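Local coordinates for competence damage-inducible protein A (Klebsiella pneumoniae subsp. pneumoniae MGH 78578, PDB 5V01) that is of unknown function but belongs to the CinA family, some of whose members deamidate nicotinamide mononucleotide, at residues A[163-166]-A[167-171]; A[79-83]-A[84-88]. All coordinates share one frame; numbering follows the deposited sequence.

Contact 1 (A[163-166]-A[167-171]); sequences AALS and EKLAH. With NA (sodium ion), chain E.
Glu167, Lys168 and Leu169 each bond through the backbone N to a carbonyl one turn back. Glu167 N bonds to Ala163 O, Lys168 N to Ala164 O and Leu169 N to Leu165 O, the last at 2.9 Å. These are regular i to i-4 helix bonds near the C-terminal end of helix 150-169; further on the partners change. Ala170 N bonds to Glu167 O, three residues back, and a sodium ion is bound by Ser166 O at 2.3 Å, together with two waters. Glu167 O is gripped twice: His171 ND1, with the acceptor close to its ring plane, bonds to it at 3.0 Å, while Ala170 N arrives from the opposite face of the carbonyl plane. Histidine suits this place because its ring adds a side-chain N-H as a second donor to a carbonyl that also accepts from the backbone. Lys168 runs past small Ala164, CE lying 4.2 Å from Ala164 CB, then bends at its last torsion (-60°); NZ makes a salt bridge with Glu140, and Trp133 gives it a cation-pi contact. On the buried face, Leu165 CG meets Leu169 CD1 at 3.9 Å, their branched ends packing against helix 15-29 and strand 107-113.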
loop_
_atom_site.group_PDB
_atom_site.type_symbol
_atom_site.label_atom_id
_atom_site.label_comp_id
_atom_site.label_asym_id
_atom_site.label_seq_id
_atom_site.Cartn_x
_atom_site.Cartn_y
_atom_site.Cartn_z
ATOM N N ALA A 163 16.712 -4.569 -0.803
ATOM C CA ALA A 163 18.111 -4.981 -0.972
ATOM C C ALA A 163 18.205 -6.502 -0.901
ATOM O O ALA A 163 18.902 -7.133 -1.707
ATOM C CB ALA A 163 18.995 -4.332 0.069
ATOM N N ALA A 164 17.489 -7.101 0.047
ATOM C CA ALA A 164 17.502 -8.569 0.162
ATOM C C ALA A 164 16.847 -9.225 -1.058
ATOM O O ALA A 164 17.310 -10.238 -1.588
ATOM C CB ALA A 164 16.818 -9.009 1.437
ATOM N N LEU A 165 15.743 -8.630 -1.532
ATOM C CA LEU A 165 15.105 -9.122 -2.747
ATOM C C LEU A 165 16.074 -9.069 -3.938
ATOM O O LEU A 165 16.135 -10.019 -4.714
ATOM C CB LEU A 165 13.866 -8.294 -3.067
ATOM C CG LEU A 165 13.164 -8.680 -4.379
ATOM C CD1 LEU A 165 12.657 -10.119 -4.333
ATOM C CD2 LEU A 165 12.043 -7.709 -4.722
ATOM N N SER A 166 16.817 -7.960 -4.073
ATOM C CA SER A 166 17.792 -7.791 -5.170
ATOM C C SER A 166 18.842 -8.907 -5.183
ATOM O O SER A 166 19.167 -9.473 -6.253
ATOM C CB SER A 166 18.442 -6.384 -5.153
ATOM O OG SER A 166 19.511 -6.213 -4.216
ATOM N N GLU A 167 19.316 -9.244 -3.985
ATOM C CA GLU A 167 20.249 -10.343 -3.789
ATOM C C GLU A 167 19.636 -11.679 -4.165
ATOM O O GLU A 167 20.235 -12.466 -4.899
ATOM C CB GLU A 167 20.800 -10.332 -2.363
ATOM C CG GLU A 167 22.003 -11.214 -2.090
ATOM C CD GLU A 167 21.708 -12.684 -1.976
ATOM O OE1 GLU A 167 20.546 -13.101 -1.781
ATOM O OE2 GLU A 167 22.684 -13.445 -2.098
ATOM N N LYS A 168 18.415 -11.920 -3.685
ATOM C CA LYS A 168 17.752 -13.176 -3.968
ATOM C C LYS A 168 17.460 -13.391 -5.438
ATOM O O LYS A 168 17.616 -14.510 -5.938
ATOM C CB LYS A 168 16.494 -13.352 -3.121
ATOM C CG LYS A 168 16.812 -13.499 -1.639
ATOM C CD LYS A 168 15.598 -13.385 -0.736
ATOM C CE LYS A 168 15.950 -13.070 0.715
ATOM N NZ LYS A 168 16.805 -14.112 1.296
ATOM N N LEU A 169 17.121 -12.317 -6.153
ATOM C CA LEU A 169 16.842 -12.408 -7.577
ATOM C C LEU A 169 18.048 -12.855 -8.384
ATOM O O LEU A 169 17.867 -13.430 -9.435
ATOM C CB LEU A 169 16.310 -11.078 -8.123
ATOM C CG LEU A 169 14.855 -10.789 -7.723
ATOM C CD1 LEU A 169 14.496 -9.325 -7.935
ATOM C CD2 LEU A 169 13.904 -11.695 -8.482
ATOM N N ALA A 170 19.253 -12.593 -7.871
ATOM C CA ALA A 170 20.478 -12.994 -8.551
ATOM C C ALA A 170 20.762 -14.511 -8.446
ATOM O O ALA A 170 21.692 -14.991 -9.086
ATOM C CB ALA A 170 21.646 -12.180 -8.016
ATOM N N HIS A 171 19.942 -15.243 -7.672
ATOM C CA HIS A 171 20.166 -16.668 -7.453
ATOM C C HIS A 171 18.972 -17.573 -7.642
ATOM O O HIS A 171 19.136 -18.775 -7.786
ATOM C CB HIS A 171 20.751 -16.860 -6.059
ATOM C CG HIS A 171 22.024 -16.103 -5.890
ATOM N ND1 HIS A 171 22.110 -14.810 -5.437
ATOM C CD2 HIS A 171 23.274 -16.436 -6.284
ATOM C CE1 HIS A 171 23.374 -14.402 -5.508
ATOM N NE2 HIS A 171 24.095 -15.375 -6.015
HETATM NA NA NA E . 19.444 -8.838 -8.422
HETATM O O HOH W 1 17.551 -7.315 -8.560
HETATM O O HOH W 2 20.643 -7.198 -10.313
#

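Contact 2 (A[79-83]-A[84-88]); sequences ETLAV and HSAVS
Val83 lays its CG1 methyl over the middle of one face of the His84 ring, 3.7 Å from CG1 to the centroid and only 11° off the ring normal, a CH-pi contact between consecutive residues. The valine torsion explains it: with CG1 anti to the backbone N (chi1 173°), the methyl stands on the carbonyl side, next to the residue that follows. Their backbone forms the end of helix 78-84. His84 N bonds to Thr80 O at 2.9 Å; Ser85 N reaches Leu81 O at the same 2.9 Å but less straight and from above the carbonyl plane, as the chain is already leaving the helix with a positive phi of 74° at Ser85. Serine suits this exit because its hydroxyl works in both directions. Ser85 OG donates in plane to a lone pair of His84 O at 2.6 Å and accepts from Val87 N at 3.1 Å, forming an ST turn. Ser88 OG in turn donates to Ser85 O at 2.8 Å and accepts from Cys91 N as N-cap of helix 89-103. Leu81 CD2 reaches forward to Ala86 CB, 3.7 Å away, closing the apolar side of the turn. Leu81 also touches helix 67-74 and helix 89-103, Thr80 OG1 bonds to Glu94 on helix 89-103, and Ala86 O takes a hydrogen bond from Ser112 on strand 107-113.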
loop_
_atom_site.group_PDB
_atom_site.type_symbol
_atom_site.label_atom_id
_atom_site.label_comp_id
_atom_site.label_asym_id
_atom_site.label_seq_id
_atom_site.Cartn_x
_atom_site.Cartn_y
_atom_site.Cartn_z
ATOM N N GLU A 79 -5.483 -18.355 15.300
ATOM C CA GLU A 79 -4.616 -19.129 16.162
ATOM C C GLU A 79 -3.149 -18.696 16.070
ATOM O O GLU A 79 -2.448 -18.613 17.077
ATOM C CB GLU A 79 -4.793 -20.604 15.788
ATOM C CG GLU A 79 -6.221 -21.106 15.999
ATOM C CD GLU A 79 -7.295 -20.513 15.071
ATOM O OE1 GLU A 79 -7.045 -20.245 13.837
ATOM O OE2 GLU A 79 -8.431 -20.348 15.622
ATOM N N THR A 80 -2.699 -18.405 14.856
ATOM C CA THR A 80 -1.327 -17.941 14.622
ATOM C C THR A 80 -1.077 -16.608 15.316
ATOM O O THR A 80 -0.059 -16.404 15.988
ATOM C CB THR A 80 -1.034 -17.849 13.126
ATOM O OG1 THR A 80 -1.162 -19.157 12.558
ATOM C CG2 THR A 80 0.361 -17.295 12.878
ATOM N N LEU A 81 -2.023 -15.698 15.147
ATOM C CA LEU A 81 -1.906 -14.402 15.782
ATOM C C LEU A 81 -1.999 -14.499 17.300
ATOM O O LEU A 81 -1.242 -13.827 17.995
ATOM C CB LEU A 81 -2.950 -13.444 15.240
ATOM C CG LEU A 81 -2.713 -13.069 13.774
ATOM C CD1 LEU A 81 -3.987 -12.575 13.119
ATOM C CD2 LEU A 81 -1.596 -12.053 13.609
ATOM N N ALA A 82 -2.874 -15.372 17.812
ATOM C CA ALA A 82 -3.008 -15.526 19.269
ATOM C C ALA A 82 -1.721 -16.039 19.935
ATOM O O ALA A 82 -1.289 -15.493 20.956
ATOM C CB ALA A 82 -4.175 -16.447 19.602
ATOM N N VAL A 83 -1.103 -17.060 19.324
ATOM C CA VAL A 83 0.086 -17.718 19.878
ATOM C C VAL A 83 1.359 -16.913 19.636
ATOM O O VAL A 83 2.160 -16.724 20.554
ATOM C CB VAL A 83 0.241 -19.165 19.323
ATOM C CG1 VAL A 83 1.554 -19.797 19.755
ATOM C CG2 VAL A 83 -0.919 -20.056 19.786
ATOM N N HIS A 84 1.519 -16.415 18.410
ATOM C CA HIS A 84 2.803 -15.833 17.976
ATOM C C HIS A 84 2.806 -14.310 17.852
ATOM O O HIS A 84 3.881 -13.733 17.816
ATOM C CB HIS A 84 3.252 -16.453 16.644
ATOM C CG HIS A 84 3.391 -17.946 16.680
ATOM N ND1 HIS A 84 4.499 -18.572 17.201
ATOM C CD2 HIS A 84 2.590 -18.929 16.203
ATOM C CE1 HIS A 84 4.351 -19.881 17.088
ATOM N NE2 HIS A 84 3.205 -20.125 16.483
ATOM N N SER A 85 1.618 -13.687 17.799
ATOM C CA SER A 85 1.438 -12.264 17.514
ATOM C C SER A 85 1.668 -11.971 16.041
ATOM O O SER A 85 2.187 -12.800 15.292
ATOM C CB SER A 85 2.322 -11.345 18.371
ATOM O OG SER A 85 3.589 -11.121 17.775
ATOM N N ALA A 86 1.276 -10.769 15.642
ATOM C CA ALA A 86 1.483 -10.336 14.275
ATOM C C ALA A 86 2.953 -10.075 13.927
ATOM O O ALA A 86 3.309 -10.091 12.739
ATOM C CB ALA A 86 0.666 -9.101 13.990
ATOM N N VAL A 87 3.789 -9.815 14.932
ATOM C CA VAL A 87 5.223 -9.584 14.710
ATOM C C VAL A 87 5.921 -10.880 15.046
ATOM O O VAL A 87 6.353 -11.117 16.174
ATOM C CB VAL A 87 5.735 -8.375 15.507
ATOM C CG1 VAL A 87 7.238 -8.183 15.307
ATOM C CG2 VAL A 87 5.004 -7.118 15.082
ATOM N N SER A 88 5.976 -11.738 14.043
ATOM C CA SER A 88 6.478 -13.094 14.206
ATOM C C SER A 88 6.781 -13.707 12.859
ATOM O O SER A 88 6.241 -13.307 11.811
ATOM C CB SER A 88 5.448 -13.969 14.939
ATOM O OG SER A 88 4.274 -14.181 14.143
#

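From the N terminus, the chain comes first to contact 2, which closes a short turn between helix 78-84 and helix 89-103. It then passes through helix 89-103, strand 107-113 and the antiparallel strands 128-135 and 138-145 before contact 1, in the C-terminal part of helix 150-169 and the residues after it. The two are in series, neither nesting nor crossing, and lie on opposite sides of the chain's centre, with their centres 28 Å apart. Strand 107-113 is their common neighbour: residues 163-171 pack on its beginning, at Ile107 and Ile109, whereas residues 79-88 meet it near its end, at Ser112. Contact 1 joins the C-terminal helix to helix 15-29, and contact 2 joins helix 78-84 to its two neighbouring helices.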